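Type III effector NopAA (Sinorhizobium fredii USDA 257, PDB 6SDU) hydrolyses xyloglucan as a family 12 glycoside hydrolase delivered by the type III secretion system, and binds cellobiose. Local coordinates at residues K192-L195 / Q196-S200. Numbering follows the deposited sequence.
Sequences KSIL and QWIKS
Lys-192 sets CG anti to its own nitrogen (chi1 180°) and runs out extended, while Gln-196, one turn on, swings CG beside its nitrogen (chi1 -77°) and reaches back. The two chains cross obliquely, with the Gln-196 amide alongside the lysine methylenes. Gln-196 NE2 lies 3.2 Å from Lys-192 CE, so the amide rests against the aliphatic part of the lysine. The ammonium group is turned elsewhere: Lys-192 NZ hydrogen-bonds to Asn-88 O. Ser-193 OG is likewise held by Asp-190, just before the helix.

On the buried side, Ile-194 CG2 touches Ile-198 CD1 at 4.0 Å. Ile-198 CG1 also sits 3.2 Å from Ile-194 O. Four i to i+4 backbone bonds tie the turns together. Gln-196 N to Lys-192 O, for example, is 2.9 Å. Further along, Ser-200 OG donates to Trp-197 O (2.8 Å).

This is the single helix of a beta-sandwich, as in other family 12 hydrolases. It follows strand 186-190. Leu-195 and Ile-198 pack on Ile-119 of strand 117-125, and Ile-194 and Trp-197 lie against Val-157 of strand 155-157.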
loop_
_atom_site.group_PDB
_atom_site.type_symbol
_atom_site.label_atom_id
_atom_site.label_comp_id
_atom_site.label_asym_id
_atom_site.label_seq_id
_atom_site.Cartn_x
_atom_site.Cartn_y
_atom_site.Cartn_z
ATOM N N LYS A 192 -5.459 -13.000 4.792
ATOM C CA LYS A 192 -5.064 -14.210 5.515
ATOM C C LYS A 192 -4.423 -15.223 4.576
ATOM O O LYS A 192 -3.299 -15.678 4.815
ATOM C CB LYS A 192 -6.289 -14.815 6.200
ATOM C CG LYS A 192 -6.028 -16.088 6.986
ATOM C CD LYS A 192 -7.339 -16.829 7.182
ATOM C CE LYS A 192 -7.126 -18.264 7.636
ATOM N NZ LYS A 192 -8.407 -18.911 8.034
ATOM N N SER A 193 -5.091 -15.501 3.448
ATOM C CA SER A 193 -4.599 -16.456 2.451
ATOM C C SER A 193 -3.309 -15.993 1.796
ATOM O O SER A 193 -2.456 -16.818 1.452
ATOM C CB SER A 193 -5.654 -16.670 1.363
ATOM O OG SER A 193 -6.796 -17.333 1.865
ATOM N N ILE A 194 -3.177 -14.684 1.539
ATOM C CA ILE A 194 -1.950 -14.187 0.923
ATOM C C ILE A 194 -0.778 -14.383 1.866
ATOM O O ILE A 194 0.290 -14.850 1.457
ATOM C CB ILE A 194 -2.110 -12.710 0.506
ATOM C CG1 ILE A 194 -3.086 -12.596 -0.674
ATOM C CG2 ILE A 194 -0.749 -12.104 0.170
ATOM C CD1 ILE A 194 -3.494 -11.159 -1.015
ATOM N N LEU A 195 -0.962 -14.058 3.147
ATOM C CA LEU A 195 0.094 -14.282 4.125
ATOM C C LEU A 195 0.397 -15.776 4.266
ATOM O O LEU A 195 1.563 -16.175 4.404
ATOM C CB LEU A 195 -0.321 -13.678 5.467
ATOM C CG LEU A 195 -0.483 -12.159 5.448
ATOM C CD1 LEU A 195 -0.999 -11.609 6.784
ATOM C CD2 LEU A 195 0.848 -11.493 5.039
ATOM N N GLN A 196 -0.638 -16.619 4.182
ATOM C CA GLN A 196 -0.427 -18.064 4.267
ATOM C C GLN A 196 0.416 -18.555 3.097
ATOM O O GLN A 196 1.330 -19.364 3.284
ATOM C CB GLN A 196 -1.772 -18.788 4.313
ATOM C CG GLN A 196 -2.445 -18.723 5.671
ATOM C CD GLN A 196 -3.864 -19.285 5.686
ATOM O OE1 GLN A 196 -4.526 -19.391 4.650
ATOM N NE2 GLN A 196 -4.330 -19.655 6.875
ATOM N N TRP A 197 0.158 -18.036 1.889
ATOM C CA TRP A 197 0.955 -18.418 0.725
ATOM C C TRP A 197 2.405 -17.950 0.854
ATOM O O TRP A 197 3.334 -18.681 0.483
ATOM C CB TRP A 197 0.317 -17.859 -0.545
ATOM C CG TRP A 197 1.065 -18.214 -1.815
ATOM C CD1 TRP A 197 0.829 -19.286 -2.644
ATOM C CD2 TRP A 197 2.170 -17.500 -2.394
ATOM N NE1 TRP A 197 1.720 -19.276 -3.702
ATOM C CE2 TRP A 197 2.543 -18.185 -3.576
ATOM C CE3 TRP A 197 2.869 -16.340 -2.037
ATOM C CZ2 TRP A 197 3.590 -17.752 -4.392
ATOM C CZ3 TRP A 197 3.907 -15.909 -2.852
ATOM C CH2 TRP A 197 4.257 -16.615 -4.014
ATOM N N ILE A 198 2.621 -16.737 1.383
ATOM C CA ILE A 198 3.981 -16.234 1.558
ATOM C C ILE A 198 4.725 -17.061 2.600
ATOM O O ILE A 198 5.929 -17.312 2.469
ATOM C CB ILE A 198 3.968 -14.739 1.928
ATOM C CG1 ILE A 198 3.285 -13.912 0.836
ATOM C CG2 ILE A 198 5.390 -14.245 2.133
ATOM C CD1 ILE A 198 3.075 -12.442 1.212
ATOM N N LYS A 199 4.031 -17.470 3.665
ATOM C CA LYS A 199 4.635 -18.366 4.649
ATOM C C LYS A 199 5.034 -19.696 4.011
ATOM O O LYS A 199 6.131 -20.208 4.270
ATOM C CB LYS A 199 3.655 -18.593 5.804
ATOM C CG LYS A 199 4.180 -19.434 6.955
ATOM C CD LYS A 199 3.076 -19.699 7.972
ATOM C CE LYS A 199 3.553 -20.615 9.106
ATOM N NZ LYS A 199 2.488 -20.897 10.120
ATOM N N SER A 200 4.183 -20.228 3.115
ATOM C CA SER A 200 4.447 -21.507 2.442
ATOM C C SER A 200 5.682 -21.466 1.547
ATOM O O SER A 200 6.241 -22.523 1.234
ATOM C CB SER A 200 3.217 -21.953 1.631
ATOM O OG SER A 200 3.202 -21.429 0.310
#